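Local coordinates for cytosolic phospholipase A2 delta (Homo sapiens, PDB 5IZ5), which hydrolyses glycerophospholipids at the sn-2 position in a calcium-dependent manner, with a preference for linoleic acid there, at residues A218-L223 against P247-T252; L165-V170 against R212-A217. The protein carries 3 engineered substitutions. All blocks are in the same frame, centred on the assembly; numbering follows the deposited sequence.

How the contacts relate
Both contacts lie in what is probably a second C2 domain, and their centres are 10 Å apart. Contact 2 pairs strands 160-172 and 210-216 of one antiparallel sheet. The chain then turns through 217-220 into strand 221-228 of a second sheet, which contact 1 pairs with strand 244-248. The two sheets face each other as a beta sandwich. L248 CD2 is 4.0 Å from L168 CD2, and L223 CD1 is 3.9 Å from F213 CE2. At the end of the sandwich, L251 N probably hydrogen-bonds to A217 O at 2.8 Å. Neither contact touches the annotated calcium-binding, substrate-binding or active-site residues, including the nucleophile S365.

Contact 1. Residues A218-L223 against P247-T252; sequences ALETEL and PLRPLT
T221 and L248 form an antiparallel hydrogen-bonded pair. T221 N donates to L248 O at 3.0 Å. L248 N donates back to T221 O at 2.7 Å. The two side chains lie side by side and point the same way. T221 OG1 is anti to the backbone N (chi1 -174°) and is hydrogen-bonded to K194 O; this puts CG2 between the backbone N and the carbonyl carbon, 4.1 Å from L248 CB. L248 CD1 lies 3.7 Å from L223 N. L193 and L168 also touch the L248 side chain, so it fills the interior between the two sheets of a beta sandwich consistent with a second C2 domain. Strand 244-248 is an outermost strand of its four-stranded sheet within this chain.

On the other sheet face, E222 meets P247 as a non-hydrogen-bonded pair. Only the start of the E222 side chain touches here, CB against P247 CA. The rest extends away, and OE1 is hydrogen-bonded to T245 OG1.

E220 and R249 run alongside each other. E220 CG is anti to its backbone N (chi1 172°) and the chain beyond is extended. OE2 comes to the guanidinium edge, near its plane, 3.7 Å from R249 NE. This is a long salt bridge between exposed side chains.

The P250 ring packs against L219 and E220, just before strand 221-228. Its CG is 4.0 Å from E220 CB and 3.7 Å from L219 O. The CA of P250 makes a CH...O contact with the same carbonyl. R249 to T252 form a type II turn, and T252 OG1 hydrogen-bonds to R249 O. L251, at the third position of the turn, brings its CD1 within 4.2 Å of A218 N.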
loop_
_atom_site.group_PDB
_atom_site.type_symbol
_atom_site.label_atom_id
_atom_site.label_comp_id
_atom_site.label_asym_id
_atom_site.label_seq_id
_atom_site.Cartn_x
_atom_site.Cartn_y
_atom_site.Cartn_z
ATOM N N ALA B 218 -15.595 -6.754 23.630
ATOM C CA ALA B 218 -15.663 -8.194 23.905
ATOM C C ALA B 218 -14.597 -8.749 24.854
ATOM O O ALA B 218 -14.665 -9.921 25.234
ATOM C CB ALA B 218 -15.634 -8.973 22.597
ATOM N N LEU B 219 -13.612 -7.943 25.232
ATOM C CA LEU B 219 -12.581 -8.424 26.160
ATOM C C LEU B 219 -13.086 -8.516 27.600
ATOM O O LEU B 219 -13.855 -7.673 28.053
ATOM C CB LEU B 219 -11.355 -7.503 26.163
ATOM C CG LEU B 219 -10.086 -7.772 25.341
ATOM C CD1 LEU B 219 -10.366 -8.641 24.129
ATOM C CD2 LEU B 219 -9.399 -6.474 24.927
ATOM N N GLU B 220 -12.627 -9.537 28.316
ATOM C CA GLU B 220 -12.631 -9.507 29.769
ATOM C C GLU B 220 -11.238 -9.087 30.185
ATOM O O GLU B 220 -10.272 -9.828 29.987
ATOM C CB GLU B 220 -12.959 -10.864 30.373
ATOM C CG GLU B 220 -12.786 -10.891 31.884
ATOM C CD GLU B 220 -13.275 -12.183 32.498
ATOM O OE1 GLU B 220 -12.954 -13.262 31.955
ATOM O OE2 GLU B 220 -13.975 -12.120 33.532
ATOM N N THR B 221 -11.136 -7.892 30.748
ATOM C CA THR B 221 -9.848 -7.350 31.115
ATOM C C THR B 221 -10.021 -6.380 32.288
ATOM O O THR B 221 -11.056 -6.382 32.951
ATOM C CB THR B 221 -9.172 -6.697 29.881
ATOM O OG1 THR B 221 -7.851 -6.283 30.218
ATOM C CG2 THR B 221 -9.976 -5.503 29.346
ATOM N N GLU B 222 -9.012 -5.566 32.555
ATOM C CA GLU B 222 -9.055 -4.652 33.692
ATOM C C GLU B 222 -8.129 -3.484 33.460
ATOM O O GLU B 222 -7.187 -3.585 32.681
ATOM C CB GLU B 222 -8.618 -5.381 34.959
ATOM C CG GLU B 222 -7.235 -6.011 34.853
ATOM C CD GLU B 222 -6.874 -6.831 36.067
ATOM O OE1 GLU B 222 -6.586 -6.223 37.104
ATOM O OE2 GLU B 222 -6.872 -8.078 35.987
ATOM N N LEU B 223 -8.401 -2.380 34.145
ATOM C CA LEU B 223 -7.464 -1.276 34.229
ATOM C C LEU B 223 -6.784 -1.349 35.584
ATOM O O LEU B 223 -7.457 -1.334 36.620
ATOM C CB LEU B 223 -8.172 0.071 34.108
ATOM C CG LEU B 223 -7.220 1.264 34.309
ATOM C CD1 LEU B 223 -6.620 1.714 32.990
ATOM C CD2 LEU B 223 -7.922 2.422 34.998
ATOM N N PRO B 247 -12.165 -3.797 37.218
ATOM C CA PRO B 247 -12.467 -4.813 36.211
ATOM C C PRO B 247 -13.259 -4.238 35.046
ATOM O O PRO B 247 -14.028 -3.290 35.219
ATOM C CB PRO B 247 -13.304 -5.841 36.977
ATOM C CG PRO B 247 -13.925 -5.071 38.084
ATOM C CD PRO B 247 -12.942 -3.997 38.456
ATOM N N LEU B 248 -13.034 -4.800 33.866
ATOM C CA LEU B 248 -13.724 -4.380 32.659
ATOM C C LEU B 248 -14.355 -5.630 32.041
ATOM O O LEU B 248 -13.674 -6.446 31.421
ATOM C CB LEU B 248 -12.738 -3.695 31.707
ATOM C CG LEU B 248 -12.080 -2.417 32.252
ATOM C CD1 LEU B 248 -10.891 -1.995 31.396
ATOM C CD2 LEU B 248 -13.084 -1.282 32.358
ATOM N N ARG B 249 -15.659 -5.786 32.251
ATOM C CA ARG B 249 -16.382 -6.987 31.818
ATOM C C ARG B 249 -16.907 -6.825 30.396
ATOM O O ARG B 249 -17.197 -5.706 29.973
ATOM C CB ARG B 249 -17.530 -7.317 32.784
ATOM C CG ARG B 249 -17.165 -8.217 33.960
ATOM C CD ARG B 249 -15.771 -8.020 34.550
ATOM N NE ARG B 249 -15.366 -9.193 35.324
ATOM C CZ ARG B 249 -15.813 -9.490 36.545
ATOM N NH1 ARG B 249 -16.691 -8.701 37.166
ATOM N NH2 ARG B 249 -15.375 -10.586 37.155
ATOM N N PRO B 250 -17.024 -7.942 29.655
ATOM C CA PRO B 250 -17.410 -7.871 28.248
ATOM C C PRO B 250 -18.767 -7.241 28.011
ATOM O O PRO B 250 -19.707 -7.495 28.762
ATOM C CB PRO B 250 -17.454 -9.336 27.814
ATOM C CG PRO B 250 -16.558 -10.038 28.754
ATOM C CD PRO B 250 -16.719 -9.323 30.060
ATOM N N LEU B 251 -18.844 -6.417 26.973
ATOM C CA LEU B 251 -20.103 -5.838 26.510
ATOM C C LEU B 251 -20.916 -5.154 27.626
ATOM O O LEU B 251 -22.145 -5.194 27.616
ATOM C CB LEU B 251 -20.971 -6.918 25.840
ATOM C CG LEU B 251 -20.551 -7.565 24.508
ATOM C CD1 LEU B 251 -19.760 -6.624 23.607
ATOM C CD2 LEU B 251 -19.805 -8.866 24.730
ATOM N N THR B 252 -20.231 -4.555 28.597
ATOM C CA THR B 252 -20.902 -3.803 29.662
ATOM C C THR B 252 -21.415 -2.461 29.148
ATOM O O THR B 252 -21.097 -2.018 28.033
ATOM C CB THR B 252 -19.985 -3.563 30.878
ATOM O OG1 THR B 252 -18.751 -2.970 30.457
ATOM C CG2 THR B 252 -19.696 -4.876 31.597
#

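Contact 2. Residues L165-V170 against R212-A217; sequences LSCLDV and RFHYMA
In an antiparallel strand pair of what is probably a second C2 domain, S166 and L168 are backbone hydrogen-bonded to Y215 and F213. S166 N reaches Y215 O at 2.8 Å, and Y215 N returns to S166 O. L168 and F213 make the same two-way exchange. C167 CA, at a non-hydrogen-bonded position, approaches F213 O.

Y215 CG lies between its backbone N and carbonyl carbon (chi1 58°). The ring comes back over the partner strand. S166 CB lies over one ring face, toward the rim, 4.0 Å from the centroid. L168 CB is at the ring edge, 3.7 Å from Y215 CE2. L168 CD1 also packs beside F213 CD2. L193 of the facing sheet touches L168, F213 and Y215, so these side chains line the inside of the beta sandwich.

C167, H214, D169 and R212 point to the other face. C167 SG is 3.6 Å from H214 CD2, oblique to the ring, and forms a disulfide with C278. H214 ND1 is hydrogen-bonded to E198 OE2. The bent R212 chain puts its guanidinium face under the D169 carboxylate. D169 OD2 is 3.1 Å from R212 NH1, a pairing of charges with no N-H aimed at the oxygen.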
loop_
_atom_site.group_PDB
_atom_site.type_symbol
_atom_site.label_atom_id
_atom_site.label_comp_id
_atom_site.label_asym_id
_atom_site.label_seq_id
_atom_site.Cartn_x
_atom_site.Cartn_y
_atom_site.Cartn_z
ATOM N N LEU B 165 -15.879 -1.304 19.747
ATOM C CA LEU B 165 -14.801 -0.656 20.497
ATOM C C LEU B 165 -15.380 0.107 21.673
ATOM O O LEU B 165 -16.350 0.851 21.520
ATOM C CB LEU B 165 -14.005 0.314 19.611
ATOM C CG LEU B 165 -12.482 0.317 19.740
ATOM C CD1 LEU B 165 -11.919 -1.057 19.421
ATOM C CD2 LEU B 165 -11.901 1.359 18.807
ATOM N N SER B 166 -14.777 -0.091 22.841
ATOM C CA SER B 166 -15.057 0.730 24.006
ATOM C C SER B 166 -13.909 1.702 24.238
ATOM O O SER B 166 -12.769 1.458 23.835
ATOM C CB SER B 166 -15.268 -0.144 25.236
ATOM O OG SER B 166 -16.391 -0.991 25.059
ATOM N N CYS B 167 -14.236 2.822 24.866
ATOM C CA CYS B 167 -13.290 3.892 25.112
ATOM C C CYS B 167 -13.323 4.194 26.620
ATOM O O CYS B 167 -14.399 4.332 27.202
ATOM C CB CYS B 167 -13.698 5.142 24.310
ATOM S SG CYS B 167 -13.577 5.227 22.472
ATOM N N LEU B 168 -12.158 4.270 27.269
ATOM C CA LEU B 168 -12.109 4.582 28.705
ATOM C C LEU B 168 -11.207 5.769 29.006
ATOM O O LEU B 168 -10.030 5.775 28.643
ATOM C CB LEU B 168 -11.773 3.316 29.503
ATOM C CG LEU B 168 -10.686 3.083 30.569
ATOM C CD1 LEU B 168 -10.059 4.299 31.230
ATOM C CD2 LEU B 168 -11.289 2.164 31.629
ATOM N N ASP B 169 -11.782 6.776 29.665
ATOM C CA ASP B 169 -11.065 8.006 29.999
ATOM C C ASP B 169 -10.692 8.049 31.476
ATOM O O ASP B 169 -11.529 7.771 32.334
ATOM C CB ASP B 169 -11.921 9.232 29.668
ATOM C CG ASP B 169 -11.856 9.619 28.202
ATOM O OD1 ASP B 169 -10.834 9.338 27.541
ATOM O OD2 ASP B 169 -12.833 10.225 27.716
ATOM N N VAL B 170 -9.444 8.417 31.761
ATOM C CA VAL B 170 -8.959 8.548 33.129
ATOM C C VAL B 170 -8.494 9.985 33.368
ATOM O O VAL B 170 -7.563 10.453 32.714
ATOM C CB VAL B 170 -7.781 7.596 33.404
ATOM C CG1 VAL B 170 -7.391 7.642 34.870
ATOM C CG2 VAL B 170 -8.127 6.172 33.004
ATOM N N ARG B 212 -6.714 8.278 27.548
ATOM C CA ARG B 212 -7.740 7.536 26.835
ATOM C C ARG B 212 -7.184 6.176 26.445
ATOM O O ARG B 212 -6.079 6.088 25.910
ATOM C CB ARG B 212 -8.163 8.318 25.583
ATOM C CG ARG B 212 -9.018 7.537 24.575
ATOM C CD ARG B 212 -10.495 7.795 24.722
ATOM N NE ARG B 212 -10.815 9.183 24.445
ATOM C CZ ARG B 212 -12.040 9.683 24.562
ATOM N NH1 ARG B 212 -13.059 8.910 24.938
ATOM N NH2 ARG B 212 -12.249 10.961 24.300
ATOM N N PHE B 213 -7.950 5.123 26.724
ATOM C CA PHE B 213 -7.651 3.789 26.223
ATOM C C PHE B 213 -8.755 3.344 25.275
ATOM O O PHE B 213 -9.943 3.551 25.548
ATOM C CB PHE B 213 -7.556 2.776 27.361
ATOM C CG PHE B 213 -6.353 2.956 28.245
ATOM C CD1 PHE B 213 -5.200 2.204 28.045
ATOM C CD2 PHE B 213 -6.385 3.852 29.297
ATOM C CE1 PHE B 213 -4.094 2.353 28.872
ATOM C CE2 PHE B 213 -5.285 4.008 30.129
ATOM C CZ PHE B 213 -4.138 3.258 29.916
ATOM N N HIS B 214 -8.355 2.714 24.174
ATOM C CA HIS B 214 -9.289 2.084 23.260
ATOM C C HIS B 214 -9.080 0.588 23.311
ATOM O O HIS B 214 -7.943 0.113 23.239
ATOM C CB HIS B 214 -9.054 2.582 21.843
ATOM C CG HIS B 214 -9.180 4.063 21.690
ATOM N ND1 HIS B 214 -8.152 4.930 21.992
ATOM C CD2 HIS B 214 -10.204 4.832 21.253
ATOM C CE1 HIS B 214 -8.536 6.169 21.747
ATOM N NE2 HIS B 214 -9.778 6.139 21.301
ATOM N N TYR B 215 -10.173 -0.159 23.431
ATOM C CA TYR B 215 -10.094 -1.603 23.544
ATOM C C TYR B 215 -11.411 -2.235 23.126
ATOM O O TYR B 215 -12.467 -1.609 23.166
ATOM C CB TYR B 215 -9.752 -2.001 24.985
ATOM C CG TYR B 215 -10.753 -1.493 25.986
ATOM C CD1 TYR B 215 -11.699 -2.348 26.547
ATOM C CD2 TYR B 215 -10.774 -0.152 26.348
ATOM C CE1 TYR B 215 -12.633 -1.873 27.455
ATOM C CE2 TYR B 215 -11.697 0.330 27.246
ATOM C CZ TYR B 215 -12.620 -0.533 27.796
ATOM O OH TYR B 215 -13.525 -0.049 28.691
ATOM N N MET B 216 -11.336 -3.490 22.725
ATOM C CA MET B 216 -12.511 -4.225 22.301
ATOM C C MET B 216 -13.501 -4.448 23.439
ATOM O O MET B 216 -13.125 -4.906 24.523
ATOM C CB MET B 216 -12.093 -5.575 21.757
ATOM C CG MET B 216 -11.600 -5.541 20.325
ATOM S SD MET B 216 -10.867 -7.110 19.858
ATOM C CE MET B 216 -12.125 -8.257 20.329
ATOM N N ALA B 217 -14.772 -4.161 23.162
ATOM C CA ALA B 217 -15.851 -4.372 24.127
ATOM C C ALA B 217 -15.962 -5.844 24.532
ATOM O O ALA B 217 -16.357 -6.145 25.654
ATOM C CB ALA B 217 -17.174 -3.885 23.556
#